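Local coordinates for uncharacterized protein (Parabacteroides merdae ATCC 43184, PDB 4OPW), which is of unknown function but is probably a surface adhesin acting in cell adhesion, at residues D31-H42 against K78-L88. Residues are numbered along the deposited sequence; the frame is centred on the assembly and turned at random.
Sequences DFNYEQSESTPH and KFIVKTNSKWL
Strands 31-36 and 80-85 run side by side as a parallel pair at the N-terminal end of a beta-helix-like stack, tied by a ladder of backbone hydrogen bonds from D31 N to F79 O down to S37 N to S85 O; the S85 N to E35 O rung is weak. F32, Y34, V81, T83 and S85 share one face. There V81 CG1 sits over the F32 ring, 3.9 Å from its centroid, a CH-pi contact, while T83 CG2 comes within 3.5 Å of F32 CZ. Y34 has chi1 at 174°, CG opposite the backbone N, which sends its ring toward S85, and its OH donates to S85 OG at 2.7 Å; S85 OG in turn donates a hydrogen bond to W87 O, and L88 CD2 rests over one face of the Y34 ring, toward its rim, in a CH-pi contact. The amide of Q36 reaches the turn, NE2 to K86 O, 2.8 Å. On the other face N84 pins the loop 37-41 and the start of strand 42-46: ND2 donates to S37 OG and to S39 O, both 3.0 Å, the latter in the amide plane of N84, and OD1 accepts from H42 N. From the F32 face, T83 OG1 donates a hydrogen bond to H42 O, where strand 42-46 begins and pairs antiparallel with 80-85. At the far end K78 NZ meets D31 OD2 from above the carboxylate plane, a 2.7 Å salt bridge. Beyond, strand 31-36 pairs with 98-101, carrying on the parallel strand ladder characteristic of the pectate-lyase-like beta-helix clan.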
ATOM      1  N   ASP A  31      -1.866  -6.076  12.726  1.00 16.58           N
ATOM      2  CA  ASP A  31      -1.109  -6.898  11.795  1.00 15.31           C
ATOM      3  C   ASP A  31      -2.121  -7.617  10.937  1.00 18.93           C
ATOM      4  O   ASP A  31      -2.754  -8.551  11.420  1.00 19.75           O
ATOM      5  CB  ASP A  31      -0.201  -7.873  12.567  1.00 18.40           C
ATOM      6  CG  ASP A  31       0.780  -7.092  13.415  1.00 30.50           C
ATOM      7  OD1 ASP A  31       1.622  -6.375  12.829  1.00 29.47           O
ATOM      8  OD2 ASP A  31       0.584  -7.040  14.666  1.00 34.90           O
ATOM      9  N   PHE A  32      -2.338  -7.155   9.700  1.00 14.85           N
ATOM     10  CA  PHE A  32      -3.367  -7.720   8.827  1.00 13.58           C
ATOM     11  C   PHE A  32      -2.732  -8.595   7.738  1.00 18.82           C
ATOM     12  O   PHE A  32      -2.004  -8.089   6.880  1.00 18.78           O
ATOM     13  CB  PHE A  32      -4.225  -6.587   8.200  1.00 14.90           C
ATOM     14  CG  PHE A  32      -5.559  -7.019   7.630  1.00 15.81           C
ATOM     15  CD1 PHE A  32      -5.624  -7.852   6.517  1.00 19.07           C
ATOM     16  CD2 PHE A  32      -6.750  -6.499   8.137  1.00 16.90           C
ATOM     17  CE1 PHE A  32      -6.860  -8.248   5.985  1.00 20.04           C
ATOM     18  CE2 PHE A  32      -7.978  -6.887   7.611  1.00 19.68           C
ATOM     19  CZ  PHE A  32      -8.029  -7.752   6.526  1.00 19.16           C
ATOM     20  N   ASN A  33      -2.985  -9.916   7.806  1.00 14.18           N
ATOM     21  CA  ASN A  33      -2.440 -10.925   6.900  1.00 13.68           C
ATOM     22  C   ASN A  33      -3.523 -11.402   5.955  1.00 19.28           C
ATOM     23  O   ASN A  33      -4.548 -11.932   6.396  1.00 19.25           O
ATOM     24  CB  ASN A  33      -1.842 -12.089   7.721  1.00 17.89           C
ATOM     25  CG  ASN A  33      -0.681 -11.603   8.563  1.00 25.44           C
ATOM     26  OD1 ASN A  33       0.233 -10.941   8.055  1.00 22.15           O
ATOM     27  ND2 ASN A  33      -0.740 -11.782   9.881  1.00 22.84           N
ATOM     28  N   TYR A  34      -3.306 -11.177   4.664  1.00 16.11           N
ATOM     29  CA  TYR A  34      -4.290 -11.487   3.645  1.00 16.17           C
ATOM     30  C   TYR A  34      -3.784 -12.470   2.615  1.00 20.14           C
ATOM     31  O   TYR A  34      -2.624 -12.429   2.203  1.00 18.21           O
ATOM     32  CB  TYR A  34      -4.729 -10.168   2.919  1.00 16.47           C
ATOM     33  CG  TYR A  34      -5.640 -10.407   1.737  1.00 16.70           C
ATOM     34  CD1 TYR A  34      -7.008 -10.609   1.916  1.00 18.14           C
ATOM     35  CD2 TYR A  34      -5.129 -10.508   0.443  1.00 16.79           C
ATOM     36  CE1 TYR A  34      -7.837 -10.940   0.843  1.00 17.26           C
ATOM     37  CE2 TYR A  34      -5.945 -10.840  -0.633  1.00 17.93           C
ATOM     38  CZ  TYR A  34      -7.300 -11.045  -0.433  1.00 18.96           C
ATOM     39  OH  TYR A  34      -8.074 -11.369  -1.517  1.00 17.76           O
ATOM     40  N   GLU A  35      -4.696 -13.325   2.155  1.00 18.50           N
ATOM     41  CA  GLU A  35      -4.411 -14.238   1.059  0.50 18.40           C
ATOM     42  C   GLU A  35      -5.597 -14.246   0.098  1.00 22.09           C
ATOM     43  O   GLU A  35      -6.752 -14.199   0.536  1.00 20.20           O
ATOM     44  CB  GLU A  35      -4.073 -15.652   1.558  0.50 19.85           C
ATOM     45  CG  GLU A  35      -2.640 -15.787   2.058  0.50 26.20           C
ATOM     46  CD  GLU A  35      -2.281 -17.108   2.716  0.50 39.18           C
ATOM     47  OE1 GLU A  35      -2.696 -18.169   2.195  0.50 24.39           O
ATOM     48  OE2 GLU A  35      -1.552 -17.084   3.734  0.50 26.55           O
ATOM     49  N   GLN A  36      -5.302 -14.248  -1.191  1.00 18.62           N
ATOM     50  CA  GLN A  36      -6.321 -14.322  -2.237  0.50 19.15           C
ATOM     51  C   GLN A  36      -6.474 -15.793  -2.613  1.00 23.34           C
ATOM     52  O   GLN A  36      -5.500 -16.432  -3.028  1.00 23.33           O
ATOM     53  CB  GLN A  36      -5.973 -13.447  -3.457  0.50 20.13           C
ATOM     54  CG  GLN A  36      -7.183 -13.230  -4.388  0.50 25.74           C
ATOM     55  CD  GLN A  36      -6.865 -12.592  -5.727  0.50 35.32           C
ATOM     56  OE1 GLN A  36      -5.786 -12.046  -5.953  0.50 23.94           O
ATOM     57  NE2 GLN A  36      -7.819 -12.634  -6.652  0.50 27.02           N
ATOM     58  N   SER A  37      -7.681 -16.352  -2.411  1.00 19.50           N
ATOM     59  CA  SER A  37      -7.924 -17.763  -2.701  1.00 20.15           C
ATOM     60  C   SER A  37      -9.400 -18.039  -2.895  1.00 25.59           C
ATOM     61  O   SER A  37     -10.230 -17.230  -2.486  1.00 24.90           O
ATOM     62  CB  SER A  37      -7.400 -18.643  -1.567  1.00 22.85           C
ATOM     63  OG  SER A  37      -8.227 -18.546  -0.414  1.00 26.40           O
ATOM     64  N   GLU A  38      -9.706 -19.229  -3.428  1.00 23.67           N
ATOM     65  CA  GLU A  38     -11.072 -19.708  -3.668  1.00 23.78           C
ATOM     66  C   GLU A  38     -11.624 -20.519  -2.476  1.00 27.85           C
ATOM     67  O   GLU A  38     -12.795 -20.898  -2.495  1.00 28.32           O
ATOM     68  CB  GLU A  38     -11.112 -20.547  -4.936  1.00 25.54           C
ATOM     69  CG  GLU A  38     -11.008 -19.694  -6.187  1.00 26.50           C
ATOM     70  CD  GLU A  38     -11.280 -20.439  -7.480  1.00 35.42           C
ATOM     71  OE1 GLU A  38     -11.991 -21.469  -7.446  1.00 31.83           O
ATOM     72  OE2 GLU A  38     -10.843 -19.945  -8.543  1.00 35.86           O
ATOM     73  N   SER A  39     -10.782 -20.773  -1.452  1.00 24.57           N
ATOM     74  CA  SER A  39     -11.109 -21.500  -0.222  1.00 24.71           C
ATOM     75  C   SER A  39     -12.205 -20.778   0.565  1.00 26.88           C
ATOM     76  O   SER A  39     -12.245 -19.540   0.548  1.00 24.82           O
ATOM     77  CB  SER A  39      -9.861 -21.602   0.665  1.00 28.53           C
ATOM     78  OG  SER A  39      -8.819 -22.336   0.051  1.00 43.46           O
ATOM     79  N   THR A  40     -13.074 -21.543   1.272  1.00 23.78           N
ATOM     80  CA  THR A  40     -14.124 -20.979   2.133  1.00 22.68           C
ATOM     81  C   THR A  40     -13.543 -19.828   2.977  1.00 24.48           C
ATOM     82  O   THR A  40     -12.618 -20.056   3.761  1.00 22.55           O
ATOM     83  CB  THR A  40     -14.740 -22.067   3.036  1.00 26.76           C
ATOM     84  OG1 THR A  40     -15.248 -23.110   2.210  1.00 26.79           O
ATOM     85  CG2 THR A  40     -15.866 -21.518   3.931  1.00 24.92           C
ATOM     86  N   PRO A  41     -14.038 -18.583   2.840  1.00 20.21           N
ATOM     87  CA  PRO A  41     -13.414 -17.491   3.590  1.00 19.46           C
ATOM     88  C   PRO A  41     -13.635 -17.584   5.095  1.00 23.04           C
ATOM     89  O   PRO A  41     -14.744 -17.872   5.587  1.00 21.40           O
ATOM     90  CB  PRO A  41     -14.058 -16.230   3.007  1.00 20.54           C
ATOM     91  CG  PRO A  41     -14.565 -16.659   1.649  1.00 24.19           C
ATOM     92  CD  PRO A  41     -15.036 -18.072   1.882  1.00 21.54           C
ATOM     93  N   HIS A  42     -12.528 -17.380   5.813  1.00 20.25           N
ATOM     94  CA  HIS A  42     -12.489 -17.310   7.264  1.00 19.87           C
ATOM     95  C   HIS A  42     -11.770 -16.046   7.698  1.00 21.69           C
ATOM     96  O   HIS A  42     -11.006 -15.455   6.922  1.00 19.71           O
ATOM     97  CB  HIS A  42     -11.791 -18.540   7.877  1.00 21.52           C
ATOM     98  CG  HIS A  42     -12.599 -19.797   7.793  1.00 26.14           C
ATOM     99  ND1 HIS A  42     -12.494 -20.647   6.709  1.00 28.42           N
ATOM    100  CD2 HIS A  42     -13.482 -20.320   8.675  1.00 28.17           C
ATOM    101  CE1 HIS A  42     -13.326 -21.652   6.950  1.00 28.15           C
ATOM    102  NE2 HIS A  42     -13.951 -21.498   8.115  1.00 28.70           N
ATOM    103  N   LYS A  78      -1.633  -7.009  21.328  1.00 13.61           N
ATOM    104  CA  LYS A  78      -1.385  -7.227  19.904  1.00 13.20           C
ATOM    105  C   LYS A  78      -2.733  -7.458  19.266  1.00 17.66           C
ATOM    106  O   LYS A  78      -3.670  -7.871  19.959  1.00 18.09           O
ATOM    107  CB  LYS A  78      -0.430  -8.440  19.703  1.00 15.14           C
ATOM    108  CG  LYS A  78       0.167  -8.537  18.287  1.00 24.50           C
ATOM    109  CD  LYS A  78       1.454  -9.334  18.283  1.00 33.80           C
ATOM    110  CE  LYS A  78       2.032  -9.501  16.896  1.00 37.49           C
ATOM    111  NZ  LYS A  78       2.471  -8.203  16.291  1.00 39.42           N
ATOM    112  N   PHE A  79      -2.852  -7.145  17.976  1.00 14.43           N
ATOM    113  CA  PHE A  79      -4.111  -7.320  17.250  1.00 14.18           C
ATOM    114  C   PHE A  79      -3.742  -7.871  15.866  1.00 18.82           C
ATOM    115  O   PHE A  79      -3.197  -7.141  15.031  1.00 17.25           O
ATOM    116  CB  PHE A  79      -4.881  -5.990  17.193  1.00 15.08           C
ATOM    117  CG  PHE A  79      -6.326  -5.978  16.731  1.00 16.81           C
ATOM    118  CD1 PHE A  79      -6.813  -6.964  15.880  1.00 20.78           C
ATOM    119  CD2 PHE A  79      -7.165  -4.919  17.062  1.00 20.09           C
ATOM    120  CE1 PHE A  79      -8.136  -6.931  15.434  1.00 21.31           C
ATOM    121  CE2 PHE A  79      -8.487  -4.885  16.618  1.00 23.02           C
ATOM    122  CZ  PHE A  79      -8.964  -5.889  15.805  1.00 21.25           C
ATOM    123  N   ILE A  80      -3.953  -9.187  15.672  1.00 14.24           N
ATOM    124  CA  ILE A  80      -3.621  -9.858  14.417  1.00 14.27           C
ATOM    125  C   ILE A  80      -4.895 -10.286  13.717  1.00 16.92           C
ATOM    126  O   ILE A  80      -5.786 -10.858  14.341  1.00 17.95           O
ATOM    127  CB  ILE A  80      -2.681 -11.099  14.631  1.00 17.63           C
ATOM    128  CG1 ILE A  80      -1.450 -10.769  15.519  1.00 18.38           C
ATOM    129  CG2 ILE A  80      -2.241 -11.717  13.269  1.00 18.66           C
ATOM    130  CD1 ILE A  80      -0.630 -12.050  15.937  1.00 23.56           C
ATOM    131  N   VAL A  81      -4.964 -10.009  12.412  1.00 14.55           N
ATOM    132  CA  VAL A  81      -6.067 -10.409  11.550  1.00 15.95           C
ATOM    133  C   VAL A  81      -5.491 -11.310  10.457  1.00 20.79           C
ATOM    134  O   VAL A  81      -4.501 -10.944   9.814  1.00 21.27           O
ATOM    135  CB  VAL A  81      -6.823  -9.188  10.957  1.00 19.70           C
ATOM    136  CG1 VAL A  81      -7.933  -9.636   9.988  1.00 20.06           C
ATOM    137  CG2 VAL A  81      -7.404  -8.324  12.069  1.00 19.84           C
ATOM    138  N   LYS A  82      -6.075 -12.505  10.273  1.00 17.04           N
ATOM    139  CA  LYS A  82      -5.701 -13.397   9.182  1.00 15.60           C
ATOM    140  C   LYS A  82      -6.979 -13.724   8.407  1.00 18.68           C
ATOM    141  O   LYS A  82      -7.897 -14.304   8.982  1.00 18.67           O
ATOM    142  CB  LYS A  82      -5.002 -14.672   9.681  1.00 16.61           C
ATOM    143  CG  LYS A  82      -4.511 -15.543   8.519  1.00 22.46           C
ATOM    144  CD  LYS A  82      -3.875 -16.847   8.976  1.00 29.85           C
ATOM    145  CE  LYS A  82      -3.808 -17.825   7.831  1.00 40.74           C
ATOM    146  NZ  LYS A  82      -2.809 -18.896   8.068  1.00 48.65           N
ATOM    147  N   THR A  83      -7.067 -13.330   7.117  1.00 15.68           N
ATOM    148  CA  THR A  83      -8.310 -13.607   6.376  1.00 15.24           C
ATOM    149  C   THR A  83      -8.011 -13.821   4.888  1.00 18.35           C
ATOM    150  O   THR A  83      -6.878 -13.641   4.444  1.00 17.81           O
ATOM    151  CB  THR A  83      -9.344 -12.483   6.624  1.00 20.38           C
ATOM    152  OG1 THR A  83     -10.628 -12.888   6.158  1.00 20.28           O
ATOM    153  CG2 THR A  83      -8.927 -11.144   6.026  1.00 20.34           C
ATOM    154  N   ASN A  84      -9.017 -14.241   4.134  1.00 16.05           N
ATOM    155  CA  ASN A  84      -8.874 -14.498   2.707  1.00 16.76           C
ATOM    156  C   ASN A  84     -10.161 -14.123   1.974  1.00 20.41           C
ATOM    157  O   ASN A  84     -11.242 -14.076   2.584  1.00 18.96           O
ATOM    158  CB  ASN A  84      -8.516 -15.993   2.447  1.00 17.19           C
ATOM    159  CG  ASN A  84      -9.658 -16.951   2.696  1.00 27.83           C
ATOM    160  OD1 ASN A  84     -10.110 -17.122   3.836  1.00 23.99           O
ATOM    161  ND2 ASN A  84     -10.166 -17.591   1.631  1.00 21.31           N
ATOM    162  N   SER A  85     -10.045 -13.899   0.660  1.00 17.75           N
ATOM    163  CA  SER A  85     -11.183 -13.635  -0.210  1.00 16.65           C
ATOM    164  C   SER A  85     -10.825 -14.051  -1.620  1.00 20.17           C
ATOM    165  O   SER A  85      -9.644 -14.154  -1.949  1.00 19.73           O
ATOM    166  CB  SER A  85     -11.586 -12.165  -0.162  1.00 18.83           C
ATOM    167  OG  SER A  85     -10.664 -11.343  -0.854  1.00 20.73           O
ATOM    168  N   LYS A  86     -11.834 -14.251  -2.463  1.00 16.60           N
ATOM    169  CA  LYS A  86     -11.569 -14.635  -3.839  1.00 16.37           C
ATOM    170  C   LYS A  86     -11.010 -13.443  -4.651  1.00 21.14           C
ATOM    171  O   LYS A  86     -10.191 -13.634  -5.556  1.00 20.74           O
ATOM    172  CB  LYS A  86     -12.857 -15.183  -4.466  1.00 17.96           C
ATOM    173  CG  LYS A  86     -12.671 -15.733  -5.869  1.00 18.90           C
ATOM    174  CD  LYS A  86     -13.877 -16.543  -6.351  1.00 18.56           C
ATOM    175  CE  LYS A  86     -13.708 -16.860  -7.821  1.00 18.48           C
ATOM    176  NZ  LYS A  86     -14.803 -17.747  -8.332  1.00 23.11           N
ATOM    177  N   TRP A  87     -11.503 -12.249  -4.363  1.00 19.48           N
ATOM    178  CA  TRP A  87     -11.151 -11.028  -5.075  1.00 20.48           C
ATOM    179  C   TRP A  87     -10.713  -9.920  -4.124  1.00 21.66           C
ATOM    180  O   TRP A  87     -11.216  -9.820  -2.996  1.00 19.85           O
ATOM    181  CB  TRP A  87     -12.359 -10.541  -5.886  1.00 21.45           C
ATOM    182  CG  TRP A  87     -12.895 -11.555  -6.845  1.00 24.74           C
ATOM    183  CD1 TRP A  87     -14.031 -12.300  -6.708  1.00 28.11           C
ATOM    184  CD2 TRP A  87     -12.281 -11.979  -8.066  1.00 26.25           C
ATOM    185  NE1 TRP A  87     -14.180 -13.135  -7.790  1.00 28.61           N
ATOM    186  CE2 TRP A  87     -13.115 -12.966  -8.635  1.00 30.66           C
ATOM    187  CE3 TRP A  87     -11.093 -11.624  -8.734  1.00 29.16           C
ATOM    188  CZ2 TRP A  87     -12.826 -13.578  -9.867  1.00 32.25           C
ATOM    189  CZ3 TRP A  87     -10.819 -12.211  -9.964  1.00 32.17           C
ATOM    190  CH2 TRP A  87     -11.663 -13.199 -10.501  1.00 33.52           C
ATOM    191  N   LEU A  88      -9.805  -9.055  -4.605  1.00 19.64           N
ATOM    192  CA  LEU A  88      -9.366  -7.886  -3.843  1.00 17.88           C
ATOM    193  C   LEU A  88      -9.084  -6.733  -4.806  1.00 22.13           C
ATOM    194  O   LEU A  88      -8.169  -6.824  -5.616  1.00 21.07           O
ATOM    195  CB  LEU A  88      -8.147  -8.167  -2.961  1.00 16.93           C
ATOM    196  CG  LEU A  88      -7.718  -7.005  -2.051  1.00 19.45           C
ATOM    197  CD1 LEU A  88      -8.754  -6.742  -0.948  1.00 18.59           C
ATOM    198  CD2 LEU A  88      -6.337  -7.238  -1.479  1.00 19.75           C
TER
HETATM  199  O   HOH W   1      -0.823  -5.310  16.811  1.00 19.04           O
HETATM  200  O   HOH W   2     -13.000 -19.084 -10.157  1.00 26.51           O
HETATM  201  O   HOH W   3     -14.397 -20.183  -6.826  1.00 28.45           O